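Local coordinates for protein terminase, large subunit (Bacillus phage spp1, PDB 2WBN) that drives viral DNA into empty capsids as the ATP-powered packaging motor and cuts the genome with its metal-dependent C-terminal nuclease domain, the part described here, at residues F97-N101 with K102-A106; I118-L121 with K122-G126; E144-L147 with D148-A152; P161-A164 with R165-N169; D193-R196 with Y197-R201. One frame throughout, in Å; residues are numbered along the deposited sequence.

Contact 1 of 5, residues F97-N101 with K102-A106; sequences FVRKN and KYESA
Y103 packs back against N101 and V98 in a local contact at the C-terminal end of helix 91-100, on the surface of the nuclease domain, where the chain turns toward strand 108-110. The central feature is a CH-pi contact: N101 CB sits over the middle of one face of the Y103 ring, 3.4 Å from its centroid and only 9° off the normal. The two side chains run alongside each other in the same direction, with the amide inclined by 17° to the ring. The amide is held by N101 ND2, which donates to F97 O at 2.9 Å while N101 N reaches the same oxygen from the opposite face of its plane. F97 meets the phenol at an angle, CE2 of F97 lying 4.0 Å from CE2 of Y103. The backbone here closes as a Schellman motif: K102 takes positive phi (55°), Y103 N donates to V98 O at 2.9 Å, and K102 N donates to R99 O at 2.9 Å. This second donor stands well above the carbonyl plane. V98 CG1 lies beside the turn and touches Y103 CB at 4.1 Å. R99 and E104 cross at about a right angle through their aliphatic parts, CG of R99 lying 3.8 Å from CG of E104; the guanidinium itself pairs with D96. A type I turn from Y103 to A106 follows. Beyond the ring, Y103 OH bonds to D82 of strand 77-86, and F66 of strand 64-72 packs against F97, V98 and Y103.

Contact 2 of 5, residues I118-L121 with K122-G126; sequences IDAL and KLEHG
A120 and H125 meet where helix 115-124 runs out, and A120 O is the acceptor on which the end of the helix turns. It takes two backbone donors: E124 N at 2.8 Å, tilted from the carbonyl plane, and H125 N at 3.2 Å, lying in that plane. The second bond is the more bent of the pair, at 136°, and reaches one residue further along the chain, which widens the last turn to pi type. The two preceding acceptors keep the regular alpha-helical pattern. K122 N donates to I118 O at 3.1 Å, and L123 N donates to D119 O at 2.7 Å in an almost straight bond of 172°. The last amide, G126 N, returns weakly to K122 O, and G126 has positive phi as the chain leaves the helix. L121 is joined by a backbone hydrogen bond to I127, just beyond the glycine. Side chains add little polar linkage: D119 OD2 pairs with R116 one turn back, and K122 NZ makes a weak bond to N128 O. With CG beside its own backbone N (chi1 -54°), the H125 ring brings CD2 to 3.4 Å from A120 O and turns an edge to L121 CA, while E124 CB lies over one face. L121 CD2 reaches H125 CD2 at 4.1 Å, and both side chains also touch L91 of helix 91-100. L121 packs on I130 of strand 130-132. This is the C-terminal end of the helix in a beta-alpha-beta unit, strand 108-110, helix 115-124 and strand 130-132, whose first strand leads to the manganese ligand D111.

Contact 3 of 5, residues E144-L147 with D148-A152; sequences ERWL and DELDA
W146 lays one face of its six-membered ring against L150, whose CD2 stands 4.2 Å from the ring centroid and 21° off its normal, displaced toward the rim of the indole. The nearest ring atom is W146 CH2, 3.9 Å from L150 CD2. L150 CD1 fits between the two helix residues, 3.9 Å from both W146 CZ3 and L147 CD2. L147 and L150 lie side by side and point the same way. On another side of the helix R145 reaches for E149. With CG opposite the backbone N (chi1 -176°) and the chain extended to NE, R145 offers NE to E149 OE2 in a salt bridge of 2.9 Å; NH2 adds a weak bond to that oxygen. The carboxylate stands 76° from the guanidinium plane; E149 OE2 is met on the syn side but tilted out of the carboxylate plane, while it lies near the guanidinium plane. The backbone bonds change spacing here. D148 N still donates to E144 O at 3.0 Å, E149 N to R145 O and, weakly, to W146 O, whereas L150 N bonds to L147 O at 3.3 Å from well above the carbonyl plane. N32 ND2 also bonds to L147 O and L150 O. A final turn with 3-10-type spacing thus ends helix 140-148 and leads into strand 152-155 of the nuclease sheet.

Contact 4 of 5, residues P161-A164 with R165-N169; sequences PNIA and REFEN
I163 and F167 run alongside each other, pointing the same way from successive turns of helix 161-169. The first torsion of I163 sets its CG2 branch beside the carbonyl carbon, toward the next turn, where it touches F167 CD1 at 3.6 Å, while the phenyl ring turns an edge to I163 O, the acceptor of F167 N at 3.0 Å. N162 and R165 also lie side by side, but their flat groups stand 83° apart. R165 bends at chi3 (42°), bringing the edge of its guanidinium round to the asparagine, where NH1 makes a weak bond of 3.4 Å to N162 OD1. A water at the same edge accepts from R165 NE at 2.8 Å and donates weakly to P161 O and N162 OD1, bridging the first turn. A second water donates to E168 OE1 and, weakly, to A164 O, which also accepts E168 N. At the helix end N169 ND2 donates to R165 O at 2.7 Å, and N169 N shares that acceptor. At the start, E83 of strand 77-86 accepts from N162 N and I163 N through its two carboxylate oxygens. I163 and F167 face I155 of strand 152-155 and T191 of helix 190-198, and the F167 ring meets F30. E166 binds T191 OG1 through OE1 and weakly H190 N through OE2, joining this helix to the start of the helix that carries the manganese ligands H190 and D193.

Contact 5 of 5, residues D193-R196 with Y197-R201; sequences DATR and YAFER
D193 O accepts Y197 N at 3.1 Å, A194 O accepts A198 N and T195 O accepts F199 N, three i-to-i+4 bonds that carry helix 190-198 to its last turn. F199 leaves helical angles, adding only a weak bond to R196 O, and E200 N returns to Y197 O. The Y197 ring lies over the helix with chi1 at -47°, CG beside its own backbone N, so that D193 O stands 3.2 Å above the centre of one ring face. D193 is a ligand of the second catalytic manganese ion, and R196 binds its carboxylate: NH2 meets OD1 in a salt bridge of 3.0 Å, from above the carboxylate plane but within the guanidinium plane. A water accepts from R196 NH2 and donates to Y197 OH at 2.7 Å, tying arginine to phenol, whose flat groups stand 85° apart. Y197 OH bonds to D56, a ligand of both metal ions, which places the tyrosine in the second shell of the metal site. T195 CG2 lies beside F199 CD1 at 3.9 Å, and the phenyl edge faces T195 O. R201 NE forms a salt bridge to E200 OE2 at 2.6 Å; NH2 adds a weak bond there and a salt bridge to E131 of strand 130-132. F199 meets W69 and Y71 of strand 64-72 edge-to-face, R196 packs on V140 and E144 of helix 140-148, and Y197 lies on I109 of strand 108-110.

In the fold
All five contacts are local and follow one another in series, with none nested or crossed. Contact 1 ends helix 91-100 and contact 2 ends helix 115-124; their centres lie about 14 Å apart, on one side of the chain's centre. Contact 3 ends helix 140-148 on the opposite side from both, and contact 4 spans helix 161-169. Contact 5 lies nearest the middle of the domain and receives the last two: W146 and L147 of contact 3 pack on F199 and T195, while F167 of contact 4 touches T195. The final helix, which carries two of the metal ligands, thus joins helices 140-148 and 161-169 beside the central sheet of this RNase H-like nuclease.

Contact 1 of 5, residues F97-N101 with K102-A106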
# COMPACT_ATOMS: atom_id res chain seq x y z
N PHE A 97 -1.59 -15.66 5.55
CA PHE A 97 -1.87 -15.19 4.20
C PHE A 97 -0.58 -14.97 3.42
O PHE A 97 -0.46 -15.39 2.25
CB PHE A 97 -2.69 -13.89 4.23
CG PHE A 97 -2.90 -13.28 2.88
CD1 PHE A 97 -3.89 -13.77 2.03
CD2 PHE A 97 -2.10 -12.23 2.44
CE1 PHE A 97 -4.08 -13.21 0.77
CE2 PHE A 97 -2.29 -11.68 1.18
CZ PHE A 97 -3.28 -12.17 0.35
N VAL A 98 0.40 -14.34 4.07
CA VAL A 98 1.69 -14.06 3.45
C VAL A 98 2.42 -15.36 3.13
O VAL A 98 2.88 -15.57 2.00
CB VAL A 98 2.53 -13.10 4.36
CG1 VAL A 98 4.00 -13.11 3.96
CG2 VAL A 98 1.96 -11.69 4.27
N ARG A 99 2.49 -16.27 4.11
CA ARG A 99 3.09 -17.59 3.88
C ARG A 99 2.34 -18.39 2.81
O ARG A 99 2.96 -18.88 1.87
CB ARG A 99 3.17 -18.39 5.19
CG ARG A 99 4.38 -18.05 6.07
CD ARG A 99 4.63 -19.13 7.12
NE ARG A 99 3.46 -19.27 7.98
CZ ARG A 99 3.17 -18.47 9.01
NH1 ARG A 99 2.06 -18.67 9.70
NH2 ARG A 99 3.98 -17.46 9.34
N LYS A 100 1.02 -18.48 2.93
CA LYS A 100 0.19 -19.24 1.97
C LYS A 100 0.48 -18.85 0.52
O LYS A 100 0.60 -19.71 -0.35
CB LYS A 100 -1.30 -19.05 2.26
CG LYS A 100 -2.23 -20.15 1.76
CD LYS A 100 -3.64 -19.61 1.46
CE LYS A 100 -4.71 -20.71 1.47
NZ LYS A 100 -5.85 -20.42 0.52
N ASN A 101 0.64 -17.55 0.27
CA ASN A 101 0.90 -17.05 -1.08
C ASN A 101 2.38 -16.97 -1.46
O ASN A 101 2.71 -16.47 -2.52
CB ASN A 101 0.25 -15.67 -1.22
CG ASN A 101 -1.25 -15.75 -1.30
OD1 ASN A 101 -1.80 -16.10 -2.34
ND2 ASN A 101 -1.92 -15.44 -0.20
N LYS A 102 3.26 -17.45 -0.59
CA LYS A 102 4.71 -17.36 -0.80
C LYS A 102 5.16 -15.91 -1.05
O LYS A 102 6.02 -15.65 -1.90
CB LYS A 102 5.14 -18.30 -1.94
CG LYS A 102 4.56 -19.70 -1.83
CD LYS A 102 5.08 -20.60 -2.94
CE LYS A 102 4.47 -21.99 -2.83
NZ LYS A 102 4.89 -22.90 -3.95
N TYR A 103 4.58 -14.98 -0.30
CA TYR A 103 4.99 -13.59 -0.32
C TYR A 103 6.05 -13.31 0.74
O TYR A 103 6.45 -12.17 0.93
CB TYR A 103 3.78 -12.68 -0.07
CG TYR A 103 2.68 -12.71 -1.11
CD1 TYR A 103 2.91 -13.17 -2.41
CD2 TYR A 103 1.40 -12.24 -0.80
CE1 TYR A 103 1.90 -13.18 -3.36
CE2 TYR A 103 0.39 -12.25 -1.74
CZ TYR A 103 0.64 -12.72 -3.01
OH TYR A 103 -0.38 -12.72 -3.93
N GLU A 104 6.53 -14.36 1.40
CA GLU A 104 7.46 -14.23 2.55
C GLU A 104 8.85 -13.84 2.06
O GLU A 104 9.66 -13.31 2.83
CB GLU A 104 7.59 -15.54 3.34
CG GLU A 104 6.40 -16.51 3.24
CD GLU A 104 6.83 -17.96 3.16
OE1 GLU A 104 6.41 -18.67 2.21
OE2 GLU A 104 7.60 -18.38 4.05
N SER A 105 9.13 -14.13 0.80
CA SER A 105 10.46 -13.96 0.24
C SER A 105 10.72 -12.53 -0.23
O SER A 105 11.86 -12.18 -0.52
CB SER A 105 10.68 -14.94 -0.92
OG SER A 105 9.62 -14.85 -1.85
N ALA A 106 9.68 -11.72 -0.33
CA ALA A 106 9.84 -10.30 -0.63
C ALA A 106 9.65 -9.51 0.67
O ALA A 106 8.86 -9.87 1.54
CB ALA A 106 8.84 -9.85 -1.69

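Contact 2 of 5, residues I118-L121 with K122-G126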
# COMPACT_ATOMS: atom_id res chain seq x y z
N ILE A 118 5.52 -5.62 14.74
CA ILE A 118 6.63 -6.02 13.87
C ILE A 118 7.46 -7.16 14.49
O ILE A 118 7.71 -8.17 13.83
CB ILE A 118 7.51 -4.81 13.54
CG1 ILE A 118 6.74 -3.83 12.65
CG2 ILE A 118 8.80 -5.25 12.83
CD1 ILE A 118 7.46 -2.56 12.38
N ASP A 119 7.85 -7.00 15.75
CA ASP A 119 8.59 -8.03 16.49
C ASP A 119 7.78 -9.34 16.47
O ASP A 119 8.31 -10.40 16.16
CB ASP A 119 8.81 -7.61 17.94
CG ASP A 119 9.85 -6.49 18.12
OD1 ASP A 119 10.67 -6.24 17.22
OD2 ASP A 119 9.85 -5.86 19.20
N ALA A 120 6.49 -9.25 16.81
CA ALA A 120 5.59 -10.41 16.81
C ALA A 120 5.57 -11.17 15.48
O ALA A 120 5.71 -12.39 15.47
CB ALA A 120 4.16 -9.97 17.16
N LEU A 121 5.40 -10.46 14.38
CA LEU A 121 5.38 -11.11 13.06
C LEU A 121 6.71 -11.81 12.75
O LEU A 121 6.70 -12.88 12.14
CB LEU A 121 5.04 -10.12 11.94
CG LEU A 121 3.56 -9.77 11.76
CD1 LEU A 121 3.44 -8.63 10.75
CD2 LEU A 121 2.71 -10.96 11.30
N LYS A 122 7.82 -11.20 13.18
CA LYS A 122 9.16 -11.78 13.02
C LYS A 122 9.40 -12.99 13.91
O LYS A 122 9.71 -14.08 13.44
CB LYS A 122 10.25 -10.74 13.36
CG LYS A 122 10.92 -10.06 12.18
CD LYS A 122 12.00 -9.08 12.66
CE LYS A 122 13.10 -8.87 11.62
NZ LYS A 122 14.08 -10.00 11.58
N LEU A 123 9.27 -12.79 15.22
CA LEU A 123 9.74 -13.77 16.19
C LEU A 123 8.67 -14.80 16.52
O LEU A 123 8.98 -15.90 16.93
CB LEU A 123 10.22 -13.06 17.46
CG LEU A 123 11.22 -11.91 17.24
CD1 LEU A 123 11.60 -11.30 18.57
CD2 LEU A 123 12.46 -12.36 16.48
N GLU A 124 7.39 -14.46 16.35
CA GLU A 124 6.31 -15.39 16.68
C GLU A 124 5.76 -16.09 15.45
O GLU A 124 5.42 -17.26 15.52
CB GLU A 124 5.17 -14.70 17.41
CG GLU A 124 4.30 -15.68 18.18
CD GLU A 124 2.95 -15.11 18.59
OE1 GLU A 124 2.83 -13.87 18.77
OE2 GLU A 124 2.00 -15.92 18.74
N HIS A 125 5.68 -15.38 14.33
CA HIS A 125 5.02 -15.90 13.13
C HIS A 125 5.97 -16.17 11.96
O HIS A 125 5.53 -16.53 10.88
CB HIS A 125 3.91 -14.93 12.71
CG HIS A 125 2.93 -14.64 13.81
ND1 HIS A 125 2.15 -15.62 14.37
CD2 HIS A 125 2.65 -13.50 14.47
CE1 HIS A 125 1.40 -15.09 15.32
NE2 HIS A 125 1.68 -13.81 15.40
N GLY A 126 7.27 -15.97 12.16
CA GLY A 126 8.28 -16.32 11.16
C GLY A 126 8.30 -15.50 9.88
O GLY A 126 8.80 -15.98 8.85

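Contact 3 of 5, residues E144-L147 with D148-A152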
# COMPACT_ATOMS: atom_id res chain seq x y z
N GLU A 144 2.70 10.75 -0.77
CA GLU A 144 1.48 10.80 -1.56
C GLU A 144 1.70 11.51 -2.88
O GLU A 144 1.17 11.09 -3.91
CB GLU A 144 0.36 11.48 -0.78
CG GLU A 144 -0.05 10.68 0.49
CD GLU A 144 -1.06 11.39 1.39
OE1 GLU A 144 -1.30 12.60 1.22
OE2 GLU A 144 -1.61 10.71 2.30
N ARG A 145 2.47 12.60 -2.83
CA ARG A 145 2.85 13.33 -4.03
C ARG A 145 3.65 12.44 -4.97
O ARG A 145 3.44 12.46 -6.18
CB ARG A 145 3.66 14.59 -3.69
CG ARG A 145 4.00 15.44 -4.93
CD ARG A 145 4.82 16.70 -4.62
NE ARG A 145 5.43 17.26 -5.84
CZ ARG A 145 6.04 18.44 -5.93
NH1 ARG A 145 6.13 19.25 -4.88
NH2 ARG A 145 6.55 18.82 -7.10
N TRP A 146 4.57 11.65 -4.42
CA TRP A 146 5.35 10.74 -5.25
C TRP A 146 4.45 9.78 -6.01
O TRP A 146 4.58 9.58 -7.23
CB TRP A 146 6.37 9.98 -4.42
CG TRP A 146 7.32 9.16 -5.24
CD1 TRP A 146 8.50 9.57 -5.79
CD2 TRP A 146 7.16 7.79 -5.60
NE1 TRP A 146 9.09 8.53 -6.47
CE2 TRP A 146 8.29 7.42 -6.36
CE3 TRP A 146 6.17 6.83 -5.35
CZ2 TRP A 146 8.45 6.13 -6.88
CZ3 TRP A 146 6.33 5.55 -5.86
CH2 TRP A 146 7.47 5.21 -6.61
N LEU A 147 3.49 9.19 -5.29
CA LEU A 147 2.53 8.31 -5.93
C LEU A 147 1.71 9.03 -7.03
O LEU A 147 1.48 8.47 -8.12
CB LEU A 147 1.61 7.68 -4.88
CG LEU A 147 2.22 6.64 -3.93
CD1 LEU A 147 1.21 6.32 -2.83
CD2 LEU A 147 2.65 5.37 -4.69
N ASP A 148 1.28 10.26 -6.75
CA ASP A 148 0.50 11.04 -7.70
C ASP A 148 1.29 11.44 -8.95
O ASP A 148 0.71 11.67 -10.01
CB ASP A 148 -0.04 12.30 -7.04
CG ASP A 148 -0.86 13.16 -7.98
OD1 ASP A 148 -2.03 12.82 -8.26
OD2 ASP A 148 -0.34 14.19 -8.42
N GLU A 149 2.61 11.51 -8.83
CA GLU A 149 3.45 11.89 -9.95
C GLU A 149 3.87 10.72 -10.85
O GLU A 149 4.55 10.93 -11.84
CB GLU A 149 4.65 12.69 -9.46
CG GLU A 149 4.37 14.19 -9.51
CD GLU A 149 5.28 14.99 -8.61
OE1 GLU A 149 6.22 14.42 -8.02
OE2 GLU A 149 5.02 16.21 -8.48
N LEU A 150 3.44 9.51 -10.52
CA LEU A 150 3.73 8.37 -11.38
C LEU A 150 2.99 8.50 -12.71
O LEU A 150 1.99 9.20 -12.81
CB LEU A 150 3.36 7.05 -10.68
CG LEU A 150 4.21 6.68 -9.47
CD1 LEU A 150 3.49 5.68 -8.53
CD2 LEU A 150 5.59 6.14 -9.87
N ASP A 151 3.50 7.84 -13.73
CA ASP A 151 2.85 7.87 -15.06
C ASP A 151 1.54 7.11 -15.02
O ASP A 151 0.56 7.56 -15.60
CB ASP A 151 3.77 7.30 -16.13
CG ASP A 151 4.82 8.30 -16.58
OD1 ASP A 151 4.83 9.45 -16.08
OD2 ASP A 151 5.65 7.93 -17.44
N ALA A 152 1.52 5.97 -14.32
CA ALA A 152 0.29 5.21 -14.16
C ALA A 152 0.30 4.39 -12.87
O ALA A 152 1.33 3.79 -12.52
CB ALA A 152 0.10 4.29 -15.37

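Contact 4 of 5, residues P161-A164 with R165-N169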
# COMPACT_ATOMS: atom_id res chain seq x y z
N PRO A 161 -9.68 -5.22 -4.73
CA PRO A 161 -10.87 -4.34 -4.71
C PRO A 161 -10.78 -3.18 -3.73
O PRO A 161 -11.34 -2.12 -3.99
CB PRO A 161 -12.02 -5.28 -4.33
CG PRO A 161 -11.37 -6.46 -3.70
CD PRO A 161 -10.02 -6.60 -4.36
N ASN A 162 -10.09 -3.40 -2.61
CA ASN A 162 -9.93 -2.34 -1.62
C ASN A 162 -9.02 -1.21 -2.10
O ASN A 162 -9.37 -0.03 -2.00
CB ASN A 162 -9.41 -2.90 -0.28
CG ASN A 162 -10.43 -3.76 0.43
OD1 ASN A 162 -11.43 -3.23 0.93
ND2 ASN A 162 -10.21 -5.07 0.49
N ILE A 163 -7.86 -1.57 -2.63
CA ILE A 163 -6.96 -0.61 -3.28
C ILE A 163 -7.71 0.18 -4.37
O ILE A 163 -7.65 1.42 -4.40
CB ILE A 163 -5.71 -1.30 -3.90
CG1 ILE A 163 -4.78 -1.85 -2.82
CG2 ILE A 163 -4.90 -0.32 -4.78
CD1 ILE A 163 -3.69 -2.78 -3.34
N ALA A 164 -8.43 -0.53 -5.23
CA ALA A 164 -9.24 0.12 -6.27
C ALA A 164 -10.22 1.15 -5.71
O ALA A 164 -10.25 2.28 -6.16
CB ALA A 164 -9.99 -0.94 -7.14
N ARG A 165 -11.00 0.77 -4.69
CA ARG A 165 -11.98 1.65 -4.10
C ARG A 165 -11.33 2.86 -3.43
O ARG A 165 -11.74 4.00 -3.65
CB ARG A 165 -12.83 0.90 -3.07
CG ARG A 165 -13.98 1.76 -2.49
CD ARG A 165 -14.82 1.05 -1.44
NE ARG A 165 -13.98 0.28 -0.53
CZ ARG A 165 -13.30 0.78 0.49
NH1 ARG A 165 -12.55 -0.04 1.21
NH2 ARG A 165 -13.35 2.09 0.79
N GLU A 166 -10.28 2.63 -2.66
CA GLU A 166 -9.71 3.73 -1.89
C GLU A 166 -9.04 4.73 -2.81
O GLU A 166 -9.23 5.94 -2.64
CB GLU A 166 -8.75 3.20 -0.84
CG GLU A 166 -9.45 2.46 0.27
CD GLU A 166 -8.55 2.24 1.46
OE1 GLU A 166 -7.31 2.27 1.27
OE2 GLU A 166 -9.08 2.08 2.57
N PHE A 167 -8.28 4.24 -3.79
CA PHE A 167 -7.58 5.15 -4.69
C PHE A 167 -8.54 5.91 -5.59
O PHE A 167 -8.34 7.12 -5.82
CB PHE A 167 -6.52 4.40 -5.52
CG PHE A 167 -5.19 4.20 -4.80
CD1 PHE A 167 -5.01 3.16 -3.91
CD2 PHE A 167 -4.11 5.03 -5.08
CE1 PHE A 167 -3.79 2.96 -3.29
CE2 PHE A 167 -2.89 4.85 -4.45
CZ PHE A 167 -2.72 3.80 -3.57
N GLU A 168 -9.58 5.25 -6.10
CA GLU A 168 -10.60 5.94 -6.88
C GLU A 168 -11.34 7.04 -6.11
O GLU A 168 -11.63 8.11 -6.67
CB GLU A 168 -11.62 4.97 -7.49
CG GLU A 168 -12.61 5.73 -8.37
CD GLU A 168 -13.45 4.88 -9.30
OE1 GLU A 168 -13.08 3.74 -9.63
OE2 GLU A 168 -14.51 5.41 -9.69
N ASN A 169 -11.62 6.81 -4.83
CA ASN A 169 -12.49 7.71 -4.10
C ASN A 169 -11.78 8.76 -3.23
O ASN A 169 -12.42 9.71 -2.80
CB ASN A 169 -13.51 6.88 -3.31
CG ASN A 169 -14.45 6.09 -4.25
OD1 ASN A 169 -15.32 6.67 -4.87
ND2 ASN A 169 -14.21 4.81 -4.40
O HOH W 1 -13.71 -2.30 -1.55
O HOH W 2 -12.69 1.90 -7.98

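Contact 5 of 5, residues D193-R196 with Y197-R201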
# COMPACT_ATOMS: atom_id res chain seq x y z
N ASP A 193 -1.84 4.41 2.61
CA ASP A 193 -0.77 4.41 3.62
C ASP A 193 0.17 3.23 3.45
O ASP A 193 1.37 3.41 3.41
CB ASP A 193 -1.35 4.40 5.04
CG ASP A 193 -1.92 5.75 5.46
OD1 ASP A 193 -1.56 6.77 4.85
OD2 ASP A 193 -2.72 5.78 6.42
N ALA A 194 -0.38 2.03 3.32
CA ALA A 194 0.44 0.82 3.14
C ALA A 194 1.31 0.91 1.89
O ALA A 194 2.46 0.47 1.90
CB ALA A 194 -0.42 -0.43 3.11
N THR A 195 0.73 1.44 0.81
CA THR A 195 1.47 1.69 -0.42
C THR A 195 2.62 2.70 -0.26
O THR A 195 3.73 2.44 -0.71
CB THR A 195 0.52 2.15 -1.53
OG1 THR A 195 -0.48 1.14 -1.70
CG2 THR A 195 1.27 2.36 -2.86
N ARG A 196 2.38 3.83 0.38
CA ARG A 196 3.48 4.73 0.75
C ARG A 196 4.65 4.03 1.43
O ARG A 196 5.81 4.23 1.04
CB ARG A 196 3.02 5.81 1.69
CG ARG A 196 2.51 7.06 1.06
CD ARG A 196 2.66 8.17 2.09
NE ARG A 196 1.80 7.88 3.24
CZ ARG A 196 2.20 7.63 4.48
NH1 ARG A 196 3.50 7.62 4.83
NH2 ARG A 196 1.28 7.38 5.40
N TYR A 197 4.36 3.24 2.48
CA TYR A 197 5.43 2.52 3.18
C TYR A 197 6.17 1.63 2.19
O TYR A 197 7.38 1.63 2.16
CB TYR A 197 4.93 1.63 4.32
CG TYR A 197 3.94 2.24 5.26
CD1 TYR A 197 4.01 3.59 5.61
CD2 TYR A 197 2.94 1.46 5.85
CE1 TYR A 197 3.10 4.14 6.50
CE2 TYR A 197 2.02 1.99 6.70
CZ TYR A 197 2.10 3.33 7.04
OH TYR A 197 1.19 3.84 7.91
N ALA A 198 5.42 0.89 1.36
CA ALA A 198 6.01 -0.08 0.45
C ALA A 198 7.04 0.56 -0.50
O ALA A 198 8.03 -0.07 -0.84
CB ALA A 198 4.92 -0.79 -0.36
N PHE A 199 6.77 1.80 -0.91
CA PHE A 199 7.63 2.55 -1.84
C PHE A 199 8.52 3.62 -1.21
O PHE A 199 9.12 4.41 -1.94
CB PHE A 199 6.76 3.20 -2.90
CG PHE A 199 6.25 2.23 -3.90
CD1 PHE A 199 5.01 1.64 -3.74
CD2 PHE A 199 7.04 1.86 -4.97
CE1 PHE A 199 4.54 0.71 -4.67
CE2 PHE A 199 6.57 0.93 -5.90
CZ PHE A 199 5.34 0.36 -5.73
N GLU A 200 8.64 3.64 0.12
CA GLU A 200 9.41 4.72 0.76
C GLU A 200 10.87 4.77 0.30
O GLU A 200 11.45 5.85 0.22
CB GLU A 200 9.31 4.66 2.29
CG GLU A 200 10.02 3.49 2.95
CD GLU A 200 10.25 3.70 4.45
OE1 GLU A 200 9.59 4.54 5.08
OE2 GLU A 200 11.12 3.00 4.99
N ARG A 201 11.47 3.62 -0.01
CA ARG A 201 12.90 3.58 -0.41
C ARG A 201 13.12 3.93 -1.88
O ARG A 201 14.26 4.01 -2.32
CB ARG A 201 13.52 2.20 -0.16
CG ARG A 201 13.22 1.54 1.19
CD ARG A 201 13.67 2.39 2.38
NE ARG A 201 13.10 1.90 3.64
CZ ARG A 201 13.53 0.83 4.30
NH1 ARG A 201 14.56 0.11 3.86
NH2 ARG A 201 12.93 0.48 5.44
O HOH W 3 1.65 6.51 8.20